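Local coordinates for virulent strain associated lipoprotein (Borreliella spielmanii A14S, PDB 6FZZ) that is an outer surface lipoprotein of the PFam54 family that probably binds glutathione, as its Borrelia burgdorferi relative BBE31 does, and may aid colonization of the mammalian host, at residues R77-G82 / N118-I123; L152-I157 / Q198-K203; K54-H59 / D107-S112; K160-L165 / K188-Q193. All coordinates share one frame; numbering follows the deposited sequence.

Interaction 1. Residues R77-G82 / N118-I123; sequences RKLTYG and NIDYTI
Lys78 and Asp120 form a salt bridge beside a small apolar touch, joining helix 71-83 to helix 105-126 within the helical C-terminal part of this PFam54 lipoprotein, near the centre of the folded chain. The ionic pair is loose: Lys78 NZ lies 3.2 Å from Asp120 OD1, and the hydrogen bond that goes with it is weak. OD2 of Asp120 is farther from Lys78 NZ, at 3.9 Å, so the ammonium group favours one oxygen of the carboxylate. A long, flexible lysine suits this place because its chain can fold to reach the acid; CG is anti to the backbone N (chi1 179°), and the chain then bends at its last two torsions. The two side chains cross at about a right angle. The stronger partner of Asp120 lies on helix 15-41, where Arg33 NE pairs with the same OD1; one carboxylate thus links three helices, and two cations close by would be expected to favour its charged form. Leu79 supplies the apolar half of the contact and also packs on Ile113 and Glu116 of helix 105-126. With Leu79 CA and Asp120 CA 7.9 Å apart, the leucine is long enough for one methyl to meet the aspartate methylene. Nearer the backbone than the carboxylate, Leu79 CD2 lies 3.7 Å from Asp120 CB.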
loop_
_atom_site.group_PDB
_atom_site.type_symbol
_atom_site.label_atom_id
_atom_site.label_comp_id
_atom_site.label_asym_id
_atom_site.label_seq_id
_atom_site.Cartn_x
_atom_site.Cartn_y
_atom_site.Cartn_z
ATOM N N ARG A 77 0.324 3.742 9.876
ATOM C CA ARG A 77 -0.638 2.651 10.116
ATOM C C ARG A 77 -1.802 2.607 9.128
ATOM O O ARG A 77 -2.184 1.533 8.645
ATOM C CB ARG A 77 -1.183 2.691 11.539
ATOM C CG ARG A 77 -0.116 2.395 12.533
ATOM C CD ARG A 77 -0.670 1.947 13.898
ATOM N NE ARG A 77 -1.641 2.870 14.577
ATOM C CZ ARG A 77 -1.322 3.854 15.407
ATOM N NH1 ARG A 77 -0.075 4.209 15.582
ATOM N NH2 ARG A 77 -2.268 4.540 16.024
ATOM N N LYS A 78 -2.406 3.752 8.887
ATOM C CA LYS A 78 -3.466 3.877 7.904
ATOM C C LYS A 78 -3.007 3.376 6.528
ATOM O O LYS A 78 -3.740 2.666 5.893
ATOM C CB LYS A 78 -3.897 5.349 7.813
ATOM C CG LYS A 78 -4.980 5.671 6.811
ATOM C CD LYS A 78 -5.191 7.178 6.595
ATOM C CE LYS A 78 -4.208 7.746 5.576
ATOM N NZ LYS A 78 -4.311 7.121 4.217
ATOM N N LEU A 79 -1.785 3.718 6.095
ATOM C CA LEU A 79 -1.265 3.245 4.794
ATOM C C LEU A 79 -1.075 1.728 4.856
ATOM O O LEU A 79 -1.244 1.022 3.839
ATOM C CB LEU A 79 0.001 3.947 4.441
ATOM C CG LEU A 79 -0.164 5.469 4.141
ATOM C CD1 LEU A 79 1.168 6.150 3.979
ATOM C CD2 LEU A 79 -0.991 5.745 2.861
ATOM N N THR A 80 -0.728 1.224 6.041
ATOM C CA THR A 80 -0.623 -0.227 6.271
ATOM C C THR A 80 -1.963 -0.963 6.061
ATOM O O THR A 80 -2.025 -1.984 5.382
ATOM C CB THR A 80 -0.010 -0.549 7.673
ATOM O OG1 THR A 80 1.307 0.025 7.794
ATOM C CG2 THR A 80 0.121 -2.064 7.837
ATOM N N TYR A 81 -3.035 -0.424 6.660
ATOM C CA TYR A 81 -4.389 -0.966 6.512
ATOM C C TYR A 81 -4.811 -0.916 5.019
ATOM O O TYR A 81 -5.532 -1.791 4.521
ATOM C CB TYR A 81 -5.359 -0.165 7.396
ATOM C CG TYR A 81 -4.943 -0.158 8.863
ATOM C CD1 TYR A 81 -4.328 -1.277 9.419
ATOM C CD2 TYR A 81 -5.216 0.914 9.696
ATOM C CE1 TYR A 81 -3.956 -1.293 10.728
ATOM C CE2 TYR A 81 -4.852 0.905 11.035
ATOM C CZ TYR A 81 -4.214 -0.198 11.534
ATOM O OH TYR A 81 -3.812 -0.326 12.854
ATOM N N GLY A 82 -4.331 0.097 4.310
ATOM C CA GLY A 82 -4.596 0.210 2.886
ATOM C C GLY A 82 -3.952 -0.891 2.029
ATOM O O GLY A 82 -4.624 -1.499 1.210
ATOM N N ASN A 118 2.305 6.542 -2.179
ATOM C CA ASN A 118 2.336 7.186 -3.484
ATOM C C ASN A 118 0.950 7.167 -4.082
ATOM O O ASN A 118 0.543 8.084 -4.785
ATOM C CB ASN A 118 3.370 6.538 -4.426
ATOM C CG ASN A 118 4.801 6.849 -4.017
ATOM O OD1 ASN A 118 5.044 7.872 -3.381
ATOM N ND2 ASN A 118 5.756 5.971 -4.399
ATOM N N ILE A 119 0.254 6.068 -3.879
ATOM C CA ILE A 119 -1.152 5.968 -4.307
ATOM C C ILE A 119 -2.032 6.978 -3.580
ATOM O O ILE A 119 -2.835 7.668 -4.199
ATOM C CB ILE A 119 -1.686 4.532 -4.130
ATOM C CG1 ILE A 119 -1.034 3.677 -5.212
ATOM C CG2 ILE A 119 -3.206 4.489 -4.261
ATOM C CD1 ILE A 119 -1.180 2.203 -5.045
ATOM N N ASP A 120 -1.903 7.017 -2.277
ATOM C CA ASP A 120 -2.694 7.947 -1.418
ATOM C C ASP A 120 -2.492 9.397 -1.839
ATOM O O ASP A 120 -3.456 10.160 -1.981
ATOM C CB ASP A 120 -2.244 7.786 0.019
ATOM C CG ASP A 120 -3.200 8.482 0.992
ATOM O OD1 ASP A 120 -4.347 8.037 1.132
ATOM O OD2 ASP A 120 -2.846 9.532 1.474
ATOM N N TYR A 121 -1.229 9.787 -2.047
ATOM C CA TYR A 121 -0.879 11.128 -2.472
ATOM C C TYR A 121 -1.468 11.454 -3.813
ATOM O O TYR A 121 -1.976 12.543 -4.034
ATOM C CB TYR A 121 0.650 11.323 -2.493
ATOM C CG TYR A 121 1.072 12.754 -2.698
ATOM C CD1 TYR A 121 1.237 13.605 -1.626
ATOM C CD2 TYR A 121 1.313 13.244 -3.961
ATOM C CE1 TYR A 121 1.642 14.943 -1.799
ATOM C CE2 TYR A 121 1.683 14.577 -4.186
ATOM C CZ TYR A 121 1.876 15.436 -3.096
ATOM O OH TYR A 121 2.290 16.776 -3.311
ATOM N N THR A 122 -1.395 10.501 -4.738
ATOM C CA THR A 122 -1.977 10.718 -6.019
ATOM C C THR A 122 -3.514 10.899 -5.906
ATOM O O THR A 122 -4.060 11.749 -6.592
ATOM C CB THR A 122 -1.610 9.565 -6.996
ATOM O OG1 THR A 122 -0.170 9.454 -7.056
ATOM C CG2 THR A 122 -2.116 9.860 -8.395
ATOM N N ILE A 123 -4.175 10.122 -5.045
ATOM C CA ILE A 123 -5.614 10.235 -4.933
ATOM C C ILE A 123 -6.015 11.611 -4.364
ATOM O O ILE A 123 -6.856 12.288 -4.982
ATOM C CB ILE A 123 -6.237 9.090 -4.127
ATOM C CG1 ILE A 123 -6.014 7.792 -4.857
ATOM C CG2 ILE A 123 -7.716 9.376 -3.955
ATOM C CD1 ILE A 123 -6.196 6.557 -3.974
#

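Interaction 2. Residues L152-I157 / Q198-K203; sequences LSTKEI and QEESEK
Thr154 meets Glu200 and Ser201 where helix 138-170 lies against helix 180-209, the two consecutive helices forming an antiparallel hairpin; residues 198-203 fall in a predicted coiled coil. Along 152-157, Thr154 is the residue that reaches across, pointing its beta carbon at the partner helix. A small, branched residue fits here because the backbones come close, with Thr154 CA 6.7 Å from Ser201 CA. Its two branches do different work. The hydroxyl sits between the backbone N and the carbonyl carbon (chi1 66°), from where it bonds to the carbonyl of Leu151 in its own helix, so this buried polar atom needs no partner across the gap; Thr154 OG1 merely lies 3.9 Å from Ser201 CB. Next on the chain, Lys155 sends its amine away from this contact, to Glu116 and the carbonyl of Gly82. On the facing helix, Ser201 is smaller still, and its OG bonds back to Gln198 O at 2.6 Å, a carbonyl that also accepts from Glu202 N. Glu200 runs out extended beyond CG, its OE1 paired with Lys197 of the same helix. The methyl of Thr154 touches the other oxygen, CG2 standing 3.6 Å from Glu200 OE2.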
loop_
_atom_site.group_PDB
_atom_site.type_symbol
_atom_site.label_atom_id
_atom_site.label_comp_id
_atom_site.label_asym_id
_atom_site.label_seq_id
_atom_site.Cartn_x
_atom_site.Cartn_y
_atom_site.Cartn_z
ATOM N N LEU A 152 -2.624 1.936 -9.708
ATOM C CA LEU A 152 -3.485 1.087 -8.917
ATOM C C LEU A 152 -3.091 -0.390 -9.038
ATOM O O LEU A 152 -3.113 -1.148 -8.047
ATOM C CB LEU A 152 -4.981 1.313 -9.265
ATOM C CG LEU A 152 -5.587 2.692 -8.990
ATOM C CD1 LEU A 152 -7.043 2.775 -9.439
ATOM C CD2 LEU A 152 -5.474 3.064 -7.505
ATOM N N SER A 153 -2.685 -0.830 -10.243
ATOM C CA SER A 153 -2.192 -2.214 -10.394
ATOM C C SER A 153 -0.963 -2.536 -9.563
ATOM O O SER A 153 -0.825 -3.677 -9.175
ATOM C CB SER A 153 -1.798 -2.544 -11.876
ATOM O OG SER A 153 -2.878 -2.152 -12.652
ATOM N N THR A 154 -0.050 -1.582 -9.369
ATOM C CA THR A 154 1.162 -1.864 -8.540
ATOM C C THR A 154 0.723 -2.307 -7.186
ATOM O O THR A 154 1.232 -3.274 -6.632
ATOM C CB THR A 154 2.182 -0.701 -8.471
ATOM O OG1 THR A 154 1.640 0.459 -7.767
ATOM C CG2 THR A 154 2.618 -0.317 -9.939
ATOM N N LYS A 155 -0.258 -1.606 -6.644
ATOM C CA LYS A 155 -0.750 -1.931 -5.327
ATOM C C LYS A 155 -1.379 -3.282 -5.307
ATOM O O LYS A 155 -1.168 -4.058 -4.364
ATOM C CB LYS A 155 -1.730 -0.848 -4.868
ATOM C CG LYS A 155 -2.708 -1.340 -3.822
ATOM C CD LYS A 155 -3.566 -0.231 -3.244
ATOM C CE LYS A 155 -4.358 -0.862 -2.078
ATOM N NZ LYS A 155 -4.982 0.164 -1.275
ATOM N N GLU A 156 -2.203 -3.556 -6.320
ATOM C CA GLU A 156 -2.903 -4.847 -6.455
ATOM C C GLU A 156 -1.939 -6.074 -6.576
ATOM O O GLU A 156 -2.194 -7.127 -6.000
ATOM C CB GLU A 156 -3.824 -4.804 -7.658
ATOM C CG GLU A 156 -4.369 -6.158 -8.039
ATOM C CD GLU A 156 -5.613 -6.050 -8.864
ATOM O OE1 GLU A 156 -5.623 -5.196 -9.805
ATOM O OE2 GLU A 156 -6.562 -6.826 -8.573
ATOM N N ILE A 157 -0.818 -5.894 -7.271
ATOM C CA ILE A 157 0.242 -6.904 -7.351
ATOM C C ILE A 157 0.861 -7.218 -5.961
ATOM O O ILE A 157 0.980 -8.390 -5.579
ATOM C CB ILE A 157 1.364 -6.454 -8.314
ATOM C CG1 ILE A 157 0.818 -6.307 -9.723
ATOM C CG2 ILE A 157 2.524 -7.456 -8.350
ATOM C CD1 ILE A 157 -0.122 -7.412 -10.147
ATOM N N GLN A 198 7.475 -0.488 -5.881
ATOM C CA GLN A 198 7.511 0.765 -5.181
ATOM C C GLN A 198 8.181 1.848 -6.030
ATOM O O GLN A 198 7.696 2.980 -6.127
ATOM C CB GLN A 198 8.258 0.669 -3.864
ATOM C CG GLN A 198 8.444 2.035 -3.200
ATOM C CD GLN A 198 9.841 2.594 -3.360
ATOM O OE1 GLN A 198 10.816 1.864 -3.197
ATOM N NE2 GLN A 198 9.950 3.857 -3.739
ATOM N N GLU A 199 9.335 1.508 -6.610
ATOM C CA GLU A 199 9.973 2.399 -7.565
ATOM C C GLU A 199 9.119 2.773 -8.777
ATOM O O GLU A 199 9.139 3.929 -9.239
ATOM C CB GLU A 199 11.313 1.814 -7.994
ATOM C CG GLU A 199 12.309 1.872 -6.850
ATOM C CD GLU A 199 13.654 1.200 -7.149
ATOM O OE1 GLU A 199 13.914 0.846 -8.286
ATOM O OE2 GLU A 199 14.432 1.032 -6.223
ATOM N N GLU A 200 8.444 1.785 -9.303
ATOM C CA GLU A 200 7.469 1.985 -10.355
ATOM C C GLU A 200 6.347 2.978 -9.944
ATOM O O GLU A 200 6.017 3.893 -10.703
ATOM C CB GLU A 200 6.941 0.632 -10.753
ATOM C CG GLU A 200 5.983 0.636 -11.913
ATOM C CD GLU A 200 5.580 -0.778 -12.335
ATOM O OE1 GLU A 200 6.332 -1.765 -12.040
ATOM O OE2 GLU A 200 4.523 -0.839 -13.000
ATOM N N SER A 201 5.845 2.869 -8.717
ATOM C CA SER A 201 4.816 3.768 -8.222
ATOM C C SER A 201 5.275 5.198 -8.104
ATOM O O SER A 201 4.522 6.134 -8.383
ATOM C CB SER A 201 4.239 3.224 -6.888
ATOM O OG SER A 201 5.180 3.352 -5.843
ATOM N N GLU A 202 6.547 5.391 -7.716
ATOM C CA GLU A 202 7.165 6.711 -7.659
ATOM C C GLU A 202 7.135 7.431 -9.009
ATOM O O GLU A 202 6.765 8.588 -9.075
ATOM C CB GLU A 202 8.618 6.598 -7.141
ATOM C CG GLU A 202 9.396 7.867 -7.135
ATOM C CD GLU A 202 8.825 8.919 -6.212
ATOM O OE1 GLU A 202 8.340 8.584 -5.131
ATOM O OE2 GLU A 202 8.819 10.101 -6.600
ATOM N N LYS A 203 7.553 6.742 -10.063
ATOM C CA LYS A 203 7.542 7.293 -11.424
ATOM C C LYS A 203 6.101 7.551 -11.957
ATOM O O LYS A 203 5.843 8.576 -12.600
ATOM C CB LYS A 203 8.280 6.304 -12.325
ATOM C CG LYS A 203 8.465 6.695 -13.790
ATOM C CD LYS A 203 7.518 5.993 -14.705
ATOM C CE LYS A 203 7.927 6.104 -16.185
ATOM N NZ LYS A 203 8.079 7.523 -16.607
#

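Interaction 3. Residues K54-H59 / D107-S112; sequences KSLRWH and DIFNTS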
loop_
_atom_site.group_PDB
_atom_site.type_symbol
_atom_site.label_atom_id
_atom_site.label_comp_id
_atom_site.label_asym_id
_atom_site.label_seq_id
_atom_site.Cartn_x
_atom_site.Cartn_y
_atom_site.Cartn_z
ATOM N N LYS A 54 5.463 -2.079 16.468
ATOM C CA LYS A 54 6.318 -1.766 17.635
ATOM C C LYS A 54 7.789 -1.912 17.294
ATOM O O LYS A 54 8.604 -1.386 18.004
ATOM C CB LYS A 54 5.996 -2.663 18.833
ATOM C CG LYS A 54 4.661 -2.368 19.429
ATOM C CD LYS A 54 4.308 -3.376 20.495
ATOM C CE LYS A 54 2.868 -3.195 20.958
ATOM N NZ LYS A 54 2.594 -4.068 22.139
ATOM N N SER A 55 8.133 -2.550 16.188
ATOM C CA SER A 55 9.517 -2.690 15.848
ATOM C C SER A 55 9.965 -1.766 14.700
ATOM O O SER A 55 11.048 -1.902 14.144
ATOM C CB SER A 55 9.820 -4.183 15.602
ATOM O OG SER A 55 9.885 -4.357 14.239
ATOM N N LEU A 56 9.115 -0.805 14.362
ATOM C CA LEU A 56 9.415 0.217 13.370
ATOM C C LEU A 56 9.588 1.529 14.152
ATOM O O LEU A 56 8.630 2.105 14.676
ATOM C CB LEU A 56 8.249 0.321 12.396
ATOM C CG LEU A 56 8.075 -0.854 11.373
ATOM C CD1 LEU A 56 6.687 -0.763 10.740
ATOM C CD2 LEU A 56 9.158 -0.789 10.306
ATOM N N ARG A 57 10.812 2.000 14.250
ATOM C CA ARG A 57 11.088 3.190 15.055
ATOM C C ARG A 57 11.622 4.244 14.082
ATOM O O ARG A 57 12.609 4.025 13.323
ATOM C CB ARG A 57 12.075 2.835 16.219
ATOM C CG ARG A 57 12.426 4.081 17.038
ATOM C CD ARG A 57 13.331 3.799 18.247
ATOM N NE ARG A 57 12.700 2.807 19.096
ATOM C CZ ARG A 57 11.676 3.019 19.907
ATOM N NH1 ARG A 57 11.116 4.236 20.062
ATOM N NH2 ARG A 57 11.237 2.001 20.602
ATOM N N TRP A 58 10.987 5.408 14.081
ATOM C CA TRP A 58 11.462 6.515 13.233
ATOM C C TRP A 58 12.862 6.959 13.578
ATOM O O TRP A 58 13.183 7.050 14.762
ATOM C CB TRP A 58 10.601 7.710 13.412
ATOM C CG TRP A 58 9.150 7.532 12.926
ATOM C CD1 TRP A 58 8.122 7.064 13.642
ATOM C CD2 TRP A 58 8.644 7.806 11.621
ATOM N NE1 TRP A 58 6.954 7.066 12.903
ATOM C CE2 TRP A 58 7.251 7.482 11.635
ATOM C CE3 TRP A 58 9.232 8.256 10.424
ATOM C CZ2 TRP A 58 6.410 7.666 10.525
ATOM C CZ3 TRP A 58 8.383 8.420 9.307
ATOM C CH2 TRP A 58 6.980 8.114 9.380
ATOM N N HIS A 59 13.693 7.284 12.585
ATOM C CA HIS A 59 15.046 7.732 12.930
ATOM C C HIS A 59 15.146 9.207 13.403
ATOM O O HIS A 59 15.934 9.523 14.294
ATOM C CB HIS A 59 16.064 7.417 11.833
ATOM C CG HIS A 59 17.477 7.540 12.315
ATOM N ND1 HIS A 59 18.246 8.662 12.089
ATOM C CD2 HIS A 59 18.227 6.718 13.087
ATOM C CE1 HIS A 59 19.429 8.503 12.656
ATOM N NE2 HIS A 59 19.436 7.341 13.285
ATOM N N ASP A 107 12.089 -3.722 5.930
ATOM C CA ASP A 107 12.183 -3.675 4.478
ATOM C C ASP A 107 10.801 -3.999 3.870
ATOM O O ASP A 107 10.459 -3.455 2.839
ATOM C CB ASP A 107 13.233 -4.682 3.942
ATOM C CG ASP A 107 14.674 -4.129 4.032
ATOM O OD1 ASP A 107 14.860 -3.101 4.679
ATOM O OD2 ASP A 107 15.625 -4.704 3.484
ATOM N N ILE A 108 10.059 -4.934 4.463
ATOM C CA ILE A 108 8.700 -5.243 3.961
ATOM C C ILE A 108 7.754 -4.050 4.207
ATOM O O ILE A 108 7.005 -3.636 3.275
ATOM C CB ILE A 108 8.119 -6.506 4.685
ATOM C CG1 ILE A 108 8.806 -7.751 4.206
ATOM C CG2 ILE A 108 6.610 -6.619 4.506
ATOM C CD1 ILE A 108 8.402 -8.227 2.801
ATOM N N PHE A 109 7.721 -3.543 5.450
ATOM C CA PHE A 109 6.719 -2.542 5.809
ATOM C C PHE A 109 7.082 -1.186 5.208
ATOM O O PHE A 109 6.231 -0.530 4.586
ATOM C CB PHE A 109 6.455 -2.455 7.327
ATOM C CG PHE A 109 5.523 -3.541 7.826
ATOM C CD1 PHE A 109 6.011 -4.814 8.141
ATOM C CD2 PHE A 109 4.174 -3.283 7.979
ATOM C CE1 PHE A 109 5.151 -5.807 8.581
ATOM C CE2 PHE A 109 3.323 -4.277 8.445
ATOM C CZ PHE A 109 3.812 -5.533 8.702
ATOM N N ASN A 110 8.331 -0.770 5.305
ATOM C CA ASN A 110 8.656 0.566 4.774
ATOM C C ASN A 110 8.440 0.655 3.250
ATOM O O ASN A 110 8.016 1.708 2.707
ATOM C CB ASN A 110 10.097 0.985 5.136
ATOM C CG ASN A 110 10.279 1.308 6.615
ATOM O OD1 ASN A 110 9.336 1.590 7.380
ATOM N ND2 ASN A 110 11.559 1.334 7.032
ATOM N N THR A 111 8.777 -0.427 2.570
ATOM C CA THR A 111 8.679 -0.470 1.130
ATOM C C THR A 111 7.204 -0.426 0.712
ATOM O O THR A 111 6.860 0.361 -0.174
ATOM C CB THR A 111 9.451 -1.674 0.491
ATOM O OG1 THR A 111 10.803 -1.655 0.890
ATOM C CG2 THR A 111 9.467 -1.554 -1.013
ATOM N N SER A 112 6.361 -1.216 1.394
ATOM C CA SER A 112 4.948 -1.391 1.092
ATOM C C SER A 112 4.214 -0.105 1.351
ATOM O O SER A 112 3.378 0.328 0.547
ATOM C CB SER A 112 4.302 -2.476 2.062
ATOM O OG SER A 112 4.983 -3.617 1.855
#
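Leu56 makes the apolar part of this contact with Phe109, reaching from the long segment between helix 15-41 and helix 71-83 onto helix 105-126. Its CD1 methyl lies 3.8 Å from Phe109 CB and 4.2 Å from Phe109 CG, so it touches the root of the aromatic side chain and approaches the ring obliquely. The two side chains cross at about a right angle. Leucine suits the place because its forked end serves two neighbours at once, while the ring of Phe109 continues beyond it to Tyr76 and Thr80 of helix 71-83.

The second methyl makes a nonpolar-to-polar touch: Leu56 CD2 is 3.8 Å from Asn110 OD1, the two side chains lying alongside and pointing opposite ways. That oxygen finds its hydrogen bond at the hydroxyl of Tyr76, and the amide nitrogen ND2 bonds to a tetraethylene glycol molecule, probably from the crystallisation liquor. In the crystal these two bonds fix the amide; without the additive, the Tyr76 bond would probably still orient it.

The arrangement is a loop-to-helix contact: the connection between helix 15-41 and helix 71-83, held to itself by backbone hydrogen bonding between Leu56 and Val66, packs onto helix 105-126 of this helical domain.

Interaction 4. Residues K160-L165 / K188-Q193; sequences KTFKQL and KEIVKQ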
loop_
_atom_site.group_PDB
_atom_site.type_symbol
_atom_site.label_atom_id
_atom_site.label_comp_id
_atom_site.label_asym_id
_atom_site.label_seq_id
_atom_site.Cartn_x
_atom_site.Cartn_y
_atom_site.Cartn_z
ATOM N N LYS A 160 -1.723 -8.956 -3.751
ATOM C CA LYS A 160 -1.768 -10.392 -4.049
ATOM C C LYS A 160 -0.538 -11.152 -3.585
ATOM O O LYS A 160 -0.610 -12.340 -3.210
ATOM C CB LYS A 160 -2.015 -10.656 -5.525
ATOM C CG LYS A 160 -3.377 -10.148 -5.999
ATOM C CD LYS A 160 -3.693 -10.704 -7.378
ATOM C CE LYS A 160 -4.973 -10.103 -7.934
ATOM N NZ LYS A 160 -4.838 -9.942 -9.405
ATOM N N THR A 161 0.613 -10.515 -3.677
ATOM C CA THR A 161 1.848 -11.162 -3.218
ATOM C C THR A 161 1.738 -11.487 -1.730
ATOM O O THR A 161 2.097 -12.568 -1.324
ATOM C CB THR A 161 3.081 -10.284 -3.539
ATOM O OG1 THR A 161 3.102 -10.072 -4.963
ATOM C CG2 THR A 161 4.424 -10.943 -3.106
ATOM N N PHE A 162 1.225 -10.552 -0.947
ATOM C CA PHE A 162 1.077 -10.748 0.508
ATOM C C PHE A 162 0.009 -11.801 0.847
ATOM O O PHE A 162 0.204 -12.623 1.773
ATOM C CB PHE A 162 0.758 -9.462 1.173
ATOM C CG PHE A 162 1.890 -8.474 1.197
ATOM C CD1 PHE A 162 3.219 -8.852 0.976
ATOM C CD2 PHE A 162 1.607 -7.159 1.474
ATOM C CE1 PHE A 162 4.259 -7.896 1.066
ATOM C CE2 PHE A 162 2.602 -6.206 1.540
ATOM C CZ PHE A 162 3.938 -6.574 1.328
ATOM N N LYS A 163 -1.083 -11.806 0.090
ATOM C CA LYS A 163 -2.106 -12.881 0.276
ATOM C C LYS A 163 -1.573 -14.263 -0.031
ATOM O O LYS A 163 -1.785 -15.194 0.745
ATOM C CB LYS A 163 -3.374 -12.573 -0.498
ATOM C CG LYS A 163 -4.037 -11.290 -0.005
ATOM C CD LYS A 163 -4.965 -11.579 1.151
ATOM C CE LYS A 163 -6.094 -12.513 0.721
ATOM N NZ LYS A 163 -7.252 -12.342 1.619
ATOM N N GLN A 164 -0.816 -14.400 -1.120
ATOM C CA GLN A 164 -0.168 -15.664 -1.423
ATOM C C GLN A 164 0.859 -16.095 -0.352
ATOM O O GLN A 164 0.966 -17.269 -0.002
ATOM C CB GLN A 164 0.510 -15.572 -2.783
ATOM C CG GLN A 164 1.151 -16.852 -3.270
ATOM C CD GLN A 164 0.076 -17.880 -3.660
ATOM O OE1 GLN A 164 -0.871 -17.546 -4.373
ATOM N NE2 GLN A 164 0.203 -19.100 -3.168
ATOM N N LEU A 165 1.636 -15.160 0.162
ATOM C CA LEU A 165 2.536 -15.505 1.246
ATOM C C LEU A 165 1.774 -16.192 2.335
ATOM O O LEU A 165 2.249 -17.205 2.906
ATOM C CB LEU A 165 3.242 -14.267 1.806
ATOM C CG LEU A 165 4.147 -14.523 3.029
ATOM C CD1 LEU A 165 5.254 -15.515 2.739
ATOM C CD2 LEU A 165 4.700 -13.191 3.597
ATOM N N LYS A 188 12.969 -12.293 1.396
ATOM C CA LYS A 188 13.906 -11.416 0.667
ATOM C C LYS A 188 13.535 -11.151 -0.754
ATOM O O LYS A 188 13.707 -10.006 -1.217
ATOM C CB LYS A 188 15.305 -12.006 0.610
ATOM C CG LYS A 188 16.028 -11.849 1.878
ATOM C CD LYS A 188 16.428 -10.421 2.085
ATOM C CE LYS A 188 17.635 -10.338 3.014
ATOM N NZ LYS A 188 17.504 -9.182 3.910
ATOM N N GLU A 189 13.136 -12.215 -1.456
ATOM C CA GLU A 189 12.629 -12.134 -2.830
ATOM C C GLU A 189 11.366 -11.268 -2.910
ATOM O O GLU A 189 11.158 -10.586 -3.909
ATOM C CB GLU A 189 12.218 -13.499 -3.406
ATOM C CG GLU A 189 13.261 -14.374 -4.058
ATOM C CD GLU A 189 14.262 -13.604 -4.909
ATOM O OE1 GLU A 189 13.855 -12.740 -5.724
ATOM O OE2 GLU A 189 15.464 -13.882 -4.736
ATOM N N ILE A 190 10.482 -11.377 -1.907
ATOM C CA ILE A 190 9.309 -10.483 -1.853
ATOM C C ILE A 190 9.754 -9.030 -1.700
ATOM O O ILE A 190 9.212 -8.132 -2.412
ATOM C CB ILE A 190 8.320 -10.937 -0.779
ATOM C CG1 ILE A 190 7.766 -12.294 -1.168
ATOM C CG2 ILE A 190 7.177 -9.960 -0.619
ATOM C CD1 ILE A 190 6.881 -12.939 -0.113
ATOM N N VAL A 191 10.758 -8.789 -0.840
ATOM C CA VAL A 191 11.268 -7.447 -0.643
ATOM C C VAL A 191 11.745 -6.894 -1.983
ATOM O O VAL A 191 11.377 -5.805 -2.381
ATOM C CB VAL A 191 12.368 -7.366 0.434
ATOM C CG1 VAL A 191 13.055 -6.001 0.442
ATOM C CG2 VAL A 191 11.756 -7.579 1.767
ATOM N N LYS A 192 12.501 -7.689 -2.706
ATOM C CA LYS A 192 12.914 -7.327 -4.066
ATOM C C LYS A 192 11.757 -6.952 -5.020
ATOM O O LYS A 192 11.796 -5.906 -5.646
ATOM C CB LYS A 192 13.759 -8.444 -4.686
ATOM C CG LYS A 192 14.840 -7.904 -5.623
ATOM C CD LYS A 192 15.631 -6.727 -5.069
ATOM C CE LYS A 192 16.631 -6.171 -6.088
ATOM N NZ LYS A 192 15.981 -5.442 -7.228
ATOM N N GLN A 193 10.740 -7.797 -5.110
ATOM C CA GLN A 193 9.550 -7.485 -5.849
ATOM C C GLN A 193 8.786 -6.228 -5.374
ATOM O O GLN A 193 8.336 -5.448 -6.222
ATOM C CB GLN A 193 8.635 -8.694 -5.902
ATOM C CG GLN A 193 9.160 -9.801 -6.795
ATOM C CD GLN A 193 9.140 -9.433 -8.290
ATOM O OE1 GLN A 193 9.654 -8.381 -8.703
ATOM N NE2 GLN A 193 8.568 -10.318 -9.115
#
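Ile190 points into a group of three residues, Thr161, Phe162 and Leu165, inside the antiparallel hairpin of helices 138-170 and 180-209; residues 188-193 belong to a predicted coiled coil. The helix segments run at 168°, with axes 11.5 Å apart. Ile190 divides its branches among its neighbours. The CG2 methyl is anti to the backbone N and CG1 anti to the carbonyl carbon (chi1 -65°); with chi2 also extended, CD1 reaches Leu165. Thr161 and Ile190 lie alongside each other, pointing opposite ways, and their methyls meet, Thr161 CG2 to Ile190 CG2 at 3.8 Å. The same Ile190 CG2 lies 4.0 Å from Phe162 CE1, at the edge of the ring and near its plane; the two side chains cross at a slant. Leu165 also approaches at a slant, its CD1 4.2 Å from Ile190 CD1.

Each residue type fits: the beta-branched isoleucine offers methyls in two directions, and Phe162 and Leu165 extend the apolar surface to Phe95 of helix 89-102, while Ile190 also packs on Ile108 of helix 105-126. Threonine can stand here because its OG1 is bonded to the carbonyl of Ile157, leaving its methyl for the partner helix. No hydrogen bond joins the two segments, so their direct attraction rests on dispersion and the hydrophobic effect.

Overall arrangement
From the N terminus, the first loop opens at 54-59 and closes in interaction 3 on helix 105-126. Interaction 1 opens within it, at 77-82, and closes farther along the same helix, so the two cross; Thr80 packs on Phe109 between them. Both are complete before helix 138-170 begins its pairing with helix 180-209. There interaction 2 forms the outer closure and interaction 4 the inner one, as in a helical hairpin. Helices 71-83 and 105-126 both touch that hairpin: between interactions 1 and 2, Lys155 NZ probably bonds to the Gly82 carbonyl and Asn118 to Ser201, while Ile108 packs on Ile190 and Val191 between interactions 3 and 4.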